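Local coordinates for F-actin-capping protein subunit alpha (Dictyostelium discoideum, PDB 4AKR) that caps the fast-growing barbed ends of actin filaments independently of calcium, blocking subunit exchange there without severing the filaments, at residues Y51-M56 / Y90-Q95; D119-K124 / T220-F225. All blocks are in the same frame, centred on the assembly; numbering follows the deposited sequence.

Contact 1: Y51-M56 / Y90-Q95; sequences YNTSQM and YDHIKQ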
ATOM      1  N   TYR A  51     -10.185 -10.790   9.882  1.00 18.04           N
ATOM      2  CA  TYR A  51     -10.245  -9.493   9.218  1.00 17.67           C
ATOM      3  C   TYR A  51     -11.233  -8.566   9.935  1.00 18.58           C
ATOM      4  O   TYR A  51     -10.867  -7.474  10.379  1.00 19.19           O
ATOM      5  CB  TYR A  51     -10.698  -9.663   7.763  1.00 18.22           C
ATOM      6  CG  TYR A  51     -10.813  -8.362   7.001  1.00 17.45           C
ATOM      7  CD1 TYR A  51      -9.695  -7.779   6.399  1.00 18.38           C
ATOM      8  CD2 TYR A  51     -12.033  -7.694   6.912  1.00 17.94           C
ATOM      9  CE1 TYR A  51      -9.791  -6.567   5.731  1.00 18.67           C
ATOM     10  CE2 TYR A  51     -12.143  -6.482   6.248  1.00 18.54           C
ATOM     11  CZ  TYR A  51     -11.021  -5.924   5.658  1.00 19.19           C
ATOM     12  OH  TYR A  51     -11.138  -4.739   4.974  1.00 21.54           O
ATOM     13  N   ASN A  52     -12.484  -9.010  10.045  1.00 17.70           N
ATOM     14  CA  ASN A  52     -13.520  -8.208  10.683  1.00 19.54           C
ATOM     15  C   ASN A  52     -13.101  -7.664  12.039  1.00 20.31           C
ATOM     16  O   ASN A  52     -13.214  -6.466  12.298  1.00 20.96           O
ATOM     17  CB  ASN A  52     -14.813  -9.007  10.859  1.00 18.95           C
ATOM     18  CG  ASN A  52     -15.499  -9.306   9.551  1.00 18.27           C
ATOM     19  OD1 ASN A  52     -15.453  -8.505   8.614  1.00 19.50           O
ATOM     20  ND2 ASN A  52     -16.161 -10.456   9.480  1.00 16.31           N
ATOM     21  N   THR A  53     -12.612  -8.547  12.901  1.00 19.99           N
ATOM     22  CA  THR A  53     -12.213  -8.136  14.239  1.00 20.49           C
ATOM     23  C   THR A  53     -10.949  -7.284  14.302  1.00 18.08           C
ATOM     24  O   THR A  53     -10.868  -6.381  15.126  1.00 19.13           O
ATOM     25  CB  THR A  53     -12.055  -9.359  15.170  1.00 20.68           C
ATOM     26  OG1 THR A  53     -11.218 -10.333  14.539  1.00 23.08           O
ATOM     27  CG2 THR A  53     -13.409  -9.988  15.465  1.00 20.35           C
ATOM     28  N   SER A  54      -9.968  -7.548  13.445  1.00 18.26           N
ATOM     29  CA  SER A  54      -8.746  -6.749  13.481  1.00 18.12           C
ATOM     30  C   SER A  54      -8.971  -5.375  12.865  1.00 16.05           C
ATOM     31  O   SER A  54      -8.280  -4.420  13.202  1.00 17.39           O
ATOM     32  CB  SER A  54      -7.590  -7.484  12.786  1.00 20.96           C
ATOM     33  OG  SER A  54      -7.936  -7.886  11.477  1.00 25.03           O
ATOM     34  N   GLN A  55      -9.945  -5.279  11.968  1.00 14.81           N
ATOM     35  CA  GLN A  55     -10.297  -4.009  11.335  1.00 13.89           C
ATOM     36  C   GLN A  55     -11.257  -3.261  12.256  1.00 13.97           C
ATOM     37  O   GLN A  55     -11.483  -2.057  12.094  1.00 11.96           O
ATOM     38  CB  GLN A  55     -11.009  -4.249  10.005  1.00 14.78           C
ATOM     39  CG  GLN A  55     -10.105  -4.669   8.877  1.00 19.30           C
ATOM     40  CD  GLN A  55      -9.267  -3.519   8.356  1.00 19.65           C
ATOM     41  OE1 GLN A  55      -9.794  -2.453   8.028  1.00 19.38           O
ATOM     42  NE2 GLN A  55      -7.959  -3.732   8.267  1.00 19.00           N
ATOM     43  N   MET A  56     -11.818  -3.986  13.225  1.00 12.14           N
ATOM     44  CA  MET A  56     -12.777  -3.406  14.150  1.00 12.52           C
ATOM     45  C   MET A  56     -13.902  -2.744  13.344  1.00 12.56           C
ATOM     46  O   MET A  56     -14.176  -1.550  13.480  1.00 11.91           O
ATOM     47  CB  MET A  56     -12.107  -2.375  15.065  1.00 14.94           C
ATOM     48  CG  MET A  56     -10.887  -2.901  15.829  1.00 15.70           C
ATOM     49  SD  MET A  56     -10.518  -1.965  17.333  1.00 18.60           S
ATOM     50  CE  MET A  56      -9.853  -0.469  16.686  1.00 18.09           C
ATOM     51  N   TYR A  90     -23.099 -12.059  15.370  1.00 17.92           N
ATOM     52  CA  TYR A  90     -22.629 -11.595  14.063  1.00 19.63           C
ATOM     53  C   TYR A  90     -22.214 -12.701  13.087  1.00 19.38           C
ATOM     54  O   TYR A  90     -21.560 -13.665  13.473  1.00 20.33           O
ATOM     55  CB  TYR A  90     -21.435 -10.662  14.304  1.00 18.44           C
ATOM     56  CG  TYR A  90     -20.886  -9.944  13.095  1.00 18.68           C
ATOM     57  CD1 TYR A  90     -21.590  -8.892  12.508  1.00 18.96           C
ATOM     58  CD2 TYR A  90     -19.621 -10.246  12.602  1.00 17.67           C
ATOM     59  CE1 TYR A  90     -21.042  -8.149  11.475  1.00 18.95           C
ATOM     60  CE2 TYR A  90     -19.061  -9.508  11.569  1.00 19.65           C
ATOM     61  CZ  TYR A  90     -19.776  -8.458  11.014  1.00 19.53           C
ATOM     62  OH  TYR A  90     -19.218  -7.702  10.014  1.00 21.05           O
ATOM     63  N   ASP A  91     -22.589 -12.556  11.823  1.00 19.97           N
ATOM     64  CA  ASP A  91     -22.201 -13.537  10.816  1.00 21.57           C
ATOM     65  C   ASP A  91     -20.983 -12.989  10.096  1.00 21.78           C
ATOM     66  O   ASP A  91     -21.112 -12.097   9.257  1.00 20.77           O
ATOM     67  CB  ASP A  91     -23.307 -13.754   9.791  1.00 24.72           C
ATOM     68  CG  ASP A  91     -22.988 -14.892   8.833  1.00 29.35           C
ATOM     69  OD1 ASP A  91     -21.886 -14.881   8.236  1.00 30.27           O
ATOM     70  OD2 ASP A  91     -23.834 -15.800   8.680  1.00 30.85           O
ATOM     71  N   HIS A  92     -19.807 -13.525  10.413  1.00 20.57           N
ATOM     72  CA  HIS A  92     -18.560 -13.057   9.809  1.00 21.45           C
ATOM     73  C   HIS A  92     -18.428 -13.208   8.303  1.00 21.13           C
ATOM     74  O   HIS A  92     -17.715 -12.442   7.660  1.00 22.37           O
ATOM     75  CB  HIS A  92     -17.360 -13.736  10.474  1.00 20.06           C
ATOM     76  CG  HIS A  92     -17.030 -13.183  11.823  1.00 19.85           C
ATOM     77  ND1 HIS A  92     -17.310 -13.854  12.992  1.00 20.25           N
ATOM     78  CD2 HIS A  92     -16.451 -12.016  12.187  1.00 19.78           C
ATOM     79  CE1 HIS A  92     -16.913 -13.125  14.020  1.00 19.93           C
ATOM     80  NE2 HIS A  92     -16.388 -12.005  13.558  1.00 21.06           N
ATOM     81  N   ILE A  93     -19.095 -14.196   7.730  1.00 21.41           N
ATOM     82  CA  ILE A  93     -18.988 -14.395   6.298  1.00 22.42           C
ATOM     83  C   ILE A  93     -19.872 -13.443   5.507  1.00 23.09           C
ATOM     84  O   ILE A  93     -19.467 -12.938   4.461  1.00 23.28           O
ATOM     85  CB  ILE A  93     -19.318 -15.851   5.925  1.00 22.39           C
ATOM     86  CG1 ILE A  93     -18.253 -16.772   6.529  1.00 23.03           C
ATOM     87  CG2 ILE A  93     -19.370 -16.004   4.417  1.00 21.59           C
ATOM     88  CD1 ILE A  93     -18.469 -18.233   6.272  1.00 24.73           C
ATOM     89  N   LYS A  94     -21.073 -13.190   6.009  1.00 23.73           N
ATOM     90  CA  LYS A  94     -22.001 -12.297   5.330  1.00 25.66           C
ATOM     91  C   LYS A  94     -21.763 -10.879   5.814  1.00 26.02           C
ATOM     92  O   LYS A  94     -22.268  -9.926   5.229  1.00 25.23           O
ATOM     93  CB  LYS A  94     -23.442 -12.682   5.649  1.00 27.94           C
ATOM     94  CG  LYS A  94     -23.692 -14.172   5.764  1.00 31.17           C
ATOM     95  CD  LYS A  94     -25.083 -14.422   6.325  1.00 32.64           C
ATOM     96  CE  LYS A  94     -26.116 -14.493   5.230  1.00 33.83           C
ATOM     97  NZ  LYS A  94     -25.961 -15.774   4.482  1.00 36.93           N
ATOM     98  N   GLN A  95     -21.003 -10.759   6.900  1.00 26.86           N
ATOM     99  CA  GLN A  95     -20.686  -9.467   7.504  1.00 27.72           C
ATOM    100  C   GLN A  95     -21.942  -8.736   7.970  1.00 28.71           C
ATOM    101  O   GLN A  95     -22.107  -7.541   7.736  1.00 30.02           O
ATOM    102  CB  GLN A  95     -19.888  -8.615   6.515  1.00 26.87           C
ATOM    103  CG  GLN A  95     -18.443  -9.085   6.379  1.00 27.95           C
ATOM    104  CD  GLN A  95     -17.769  -8.621   5.100  1.00 29.97           C
ATOM    105  OE1 GLN A  95     -17.980  -9.195   4.023  1.00 28.63           O
ATOM    106  NE2 GLN A  95     -16.953  -7.576   5.209  1.00 30.09           N
TER
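A single hydrogen bond joins the end of helix 44-55 to the turn that follows strand 86-91. Asn52 CG stands anti to the carbonyl carbon (chi1 -69°), which sends the amide toward this turn. Asn52 ND2 donates to His92 O over 3.1 Å; the oxygen lies in the amide plane and is met in its own carbonyl plane, on a lone pair, though the bond is bent (N-H...O angle 141°). Asn52 OD1 is buried here and finds no polar partner; Gln95 CG lies 3.8 Å from it, and the Tyr51 ring edge is also near. Two rings turn their edges to the amide: the His92 imidazole, nearly coplanar, brings CD2 to 3.1 Å from Asn52 ND2, and the Tyr90 ring, inclined at 80°, CE2 to 3.7 Å from the same nitrogen. Tyr90 CD2 lies over one face of the imidazole, toward its rim. An Asx motif shapes the turn, which connects antiparallel strands 86-91 and 96-102: Asp91 OD1 accepts from Lys94 N at 2.9 Å. A Schellman motif ends the helix, with Met56 at positive phi as C-prime residue and Val57 N bonded to Asn52 O. An alanine in place of Asn52 would remove the amide that bonds His92 O, and would probably loosen the helix end's hold on the turn and the packing against the two rings. Thr53 adds a loose touch, CG2 lying 4.1 Å from His92 NE2, while Thr53 OG1 bonds back to Arg49 O.

Contact 2: D119-K124 / T220-F225; sequences DEEATK and TAVNAF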
ATOM      1  N   ASP A 119     -16.454   5.323  29.605  1.00 17.15           N
ATOM      2  CA  ASP A 119     -17.291   5.325  28.416  1.00 18.05           C
ATOM      3  C   ASP A 119     -17.804   6.732  28.082  1.00 17.11           C
ATOM      4  O   ASP A 119     -17.832   7.109  26.914  1.00 17.03           O
ATOM      5  CB  ASP A 119     -18.457   4.341  28.593  1.00 18.89           C
ATOM      6  CG  ASP A 119     -18.967   3.809  27.273  1.00 21.34           C
ATOM      7  OD1 ASP A 119     -18.599   4.387  26.227  1.00 26.25           O
ATOM      8  OD2 ASP A 119     -19.729   2.818  27.273  1.00 21.13           O
ATOM      9  N   GLU A 120     -18.197   7.510  29.091  1.00 17.63           N
ATOM     10  CA  GLU A 120     -18.682   8.877  28.836  1.00 18.11           C
ATOM     11  C   GLU A 120     -17.608   9.701  28.126  1.00 18.13           C
ATOM     12  O   GLU A 120     -17.894  10.475  27.210  1.00 17.29           O
ATOM     13  CB  GLU A 120     -19.045   9.611  30.137  1.00 17.32           C
ATOM     14  CG  GLU A 120     -20.263   9.100  30.902  1.00 17.56           C
ATOM     15  CD  GLU A 120     -20.628  10.001  32.091  1.00 20.26           C
ATOM     16  OE1 GLU A 120     -19.702  10.488  32.788  1.00 18.46           O
ATOM     17  OE2 GLU A 120     -21.839  10.216  32.337  1.00 18.30           O
ATOM     18  N   GLU A 121     -16.368   9.545  28.573  1.00 16.72           N
ATOM     19  CA  GLU A 121     -15.262  10.290  27.994  1.00 15.96           C
ATOM     20  C   GLU A 121     -14.890   9.819  26.585  1.00 15.60           C
ATOM     21  O   GLU A 121     -14.622  10.638  25.702  1.00 14.92           O
ATOM     22  CB  GLU A 121     -14.045  10.216  28.926  1.00 15.65           C
ATOM     23  CG  GLU A 121     -14.294  10.814  30.305  1.00 17.19           C
ATOM     24  CD  GLU A 121     -14.776  12.256  30.229  1.00 19.61           C
ATOM     25  OE1 GLU A 121     -14.090  13.086  29.583  1.00 20.54           O
ATOM     26  OE2 GLU A 121     -15.838  12.563  30.817  1.00 18.77           O
ATOM     27  N   ALA A 122     -14.880   8.507  26.369  1.00 14.92           N
ATOM     28  CA  ALA A 122     -14.547   7.978  25.051  1.00 15.15           C
ATOM     29  C   ALA A 122     -15.563   8.467  24.021  1.00 15.95           C
ATOM     30  O   ALA A 122     -15.208   8.811  22.892  1.00 14.19           O
ATOM     31  CB  ALA A 122     -14.522   6.455  25.084  1.00 14.47           C
ATOM     32  N   THR A 123     -16.829   8.514  24.422  1.00 16.12           N
ATOM     33  CA  THR A 123     -17.891   8.959  23.534  1.00 16.29           C
ATOM     34  C   THR A 123     -17.680  10.409  23.098  1.00 17.23           C
ATOM     35  O   THR A 123     -17.678  10.697  21.900  1.00 16.63           O
ATOM     36  CB  THR A 123     -19.280   8.792  24.207  1.00 17.79           C
ATOM     37  OG1 THR A 123     -19.471   7.418  24.568  1.00 18.82           O
ATOM     38  CG2 THR A 123     -20.386   9.189  23.256  1.00 18.44           C
ATOM     39  N   LYS A 124     -17.491  11.313  24.057  1.00 16.20           N
ATOM     40  CA  LYS A 124     -17.256  12.727  23.746  1.00 16.47           C
ATOM     41  C   LYS A 124     -15.967  12.920  22.940  1.00 16.33           C
ATOM     42  O   LYS A 124     -15.922  13.701  21.988  1.00 20.00           O
ATOM     43  CB  LYS A 124     -17.172  13.554  25.036  1.00 15.03           C
ATOM     44  CG  LYS A 124     -18.473  13.585  25.836  1.00 18.87           C
ATOM     45  CD  LYS A 124     -18.349  14.380  27.152  1.00 17.79           C
ATOM     46  CE  LYS A 124     -17.513  13.647  28.192  1.00 16.23           C
ATOM     47  NZ  LYS A 124     -17.546  14.291  29.549  1.00 14.55           N
ATOM     48  N   THR A 220     -10.494   9.824  37.212  1.00 19.55           N
ATOM     49  CA  THR A 220      -9.625   8.834  36.592  1.00 18.66           C
ATOM     50  C   THR A 220      -9.880   8.786  35.092  1.00 18.66           C
ATOM     51  O   THR A 220      -8.944   8.745  34.290  1.00 19.35           O
ATOM     52  CB  THR A 220      -9.886   7.441  37.203  1.00 18.33           C
ATOM     53  OG1 THR A 220      -9.655   7.495  38.612  1.00 21.23           O
ATOM     54  CG2 THR A 220      -8.972   6.404  36.604  1.00 21.19           C
ATOM     55  N   ALA A 221     -11.154   8.807  34.719  1.00 17.42           N
ATOM     56  CA  ALA A 221     -11.551   8.764  33.313  1.00 17.12           C
ATOM     57  C   ALA A 221     -11.173  10.048  32.587  1.00 16.88           C
ATOM     58  O   ALA A 221     -10.566  10.011  31.516  1.00 17.90           O
ATOM     59  CB  ALA A 221     -13.055   8.532  33.202  1.00 16.16           C
ATOM     60  N   VAL A 222     -11.534  11.179  33.183  1.00 16.33           N
ATOM     61  CA  VAL A 222     -11.259  12.482  32.599  1.00 17.16           C
ATOM     62  C   VAL A 222      -9.772  12.713  32.384  1.00 19.29           C
ATOM     63  O   VAL A 222      -9.351  13.177  31.320  1.00 19.42           O
ATOM     64  CB  VAL A 222     -11.817  13.617  33.487  1.00 17.30           C
ATOM     65  CG1 VAL A 222     -11.310  14.967  33.002  1.00 14.64           C
ATOM     66  CG2 VAL A 222     -13.341  13.591  33.451  1.00 18.48           C
ATOM     67  N   ASN A 223      -8.974  12.385  33.393  1.00 19.20           N
ATOM     68  CA  ASN A 223      -7.544  12.590  33.287  1.00 18.08           C
ATOM     69  C   ASN A 223      -6.865  11.578  32.388  1.00 16.57           C
ATOM     70  O   ASN A 223      -5.804  11.854  31.849  1.00 18.15           O
ATOM     71  CB  ASN A 223      -6.918  12.608  34.680  1.00 17.55           C
ATOM     72  CG  ASN A 223      -7.473  13.736  35.534  1.00 18.00           C
ATOM     73  OD1 ASN A 223      -7.597  14.866  35.069  1.00 19.44           O
ATOM     74  ND2 ASN A 223      -7.814  13.437  36.779  1.00 19.53           N
ATOM     75  N   ALA A 224      -7.479  10.416  32.201  1.00 15.64           N
ATOM     76  CA  ALA A 224      -6.883   9.408  31.337  1.00 15.45           C
ATOM     77  C   ALA A 224      -7.039   9.879  29.895  1.00 15.96           C
ATOM     78  O   ALA A 224      -6.129   9.736  29.079  1.00 15.68           O
ATOM     79  CB  ALA A 224      -7.572   8.065  31.528  1.00 14.56           C
ATOM     80  N   PHE A 225      -8.201  10.453  29.594  1.00 15.15           N
ATOM     81  CA  PHE A 225      -8.481  10.949  28.256  1.00 16.93           C
ATOM     82  C   PHE A 225      -7.763  12.243  27.936  1.00 17.84           C
ATOM     83  O   PHE A 225      -7.531  12.554  26.770  1.00 19.08           O
ATOM     84  CB  PHE A 225      -9.991  11.084  28.049  1.00 17.58           C
ATOM     85  CG  PHE A 225     -10.626   9.819  27.550  1.00 17.88           C
ATOM     86  CD1 PHE A 225     -10.675   9.546  26.187  1.00 17.83           C
ATOM     87  CD2 PHE A 225     -11.072   8.851  28.445  1.00 17.83           C
ATOM     88  CE1 PHE A 225     -11.149   8.327  25.722  1.00 19.10           C
ATOM     89  CE2 PHE A 225     -11.547   7.628  27.994  1.00 17.14           C
ATOM     90  CZ  PHE A 225     -11.584   7.362  26.630  1.00 19.54           C
TER
HETATM   91  O   HOH W   1     -10.980  14.316  28.942  1.00 22.17           O
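Glu121 leaves its helix with CG anti to the carbonyl carbon (chi1 -61°) and bends at chi2 (-56°), so that its chain lies against the facing helix with its carboxylate beside Val222. Phe225 lays its ring against the backbone of 119-124. The peptide between Glu121 and Ala122 covers one face of that ring, Glu121 C over the centre and Ala122 N nearer the rim. The fit is close: Glu121 CB lies 3.3 Å from Phe225 CD2, and Ala122 CB touches Phe225 CZ at 3.4 Å. Segments 119-124 and 220-225, of helices 112-129 and 217-248, cross at -34° with their axes 9.1 Å apart at closest approach, running roughly the same way; Ala122 and Phe225 also touch Val150 of strand 145-158, placing this helix pair against the five-stranded antiparallel sheet. The small Ala221 faces the other helix, its CB 3.9 Å from Glu121 CG, consistent with the close approach. Beyond the ring, Val222 CG2 packs against the carboxylate, 3.8 Å from Glu121 CD. Lys124 NZ meets the charge within its own helix through a 2.7 Å salt bridge to Glu121 OE2, from above the carboxylate plane, and would probably help keep it ionised. A water lies between the helices, 3.1 Å from Val222 O and in weak, longer contact with Glu121 OE1.

Both contacts are largely buried, but contact 1 sits nearer the middle of the chain, about 12 Å from its centre against about 19 Å for contact 2. They share no helix or strand: contact 1 ties a helix end to a turn of the four-stranded sheet, contact 2 pairs two helices beside the five-stranded one. Their centres are about 27 Å apart, and the nearest atoms about 12 Å, so they do not touch. The chemistry differs accordingly. In 51-56 / 90-95 one side-chain amide donates to a backbone carbonyl between aromatic edges; in 119-124 / 220-225 an aromatic face meets helix backbone, with the Glu121-Lys124 salt bridge at its more exposed flank.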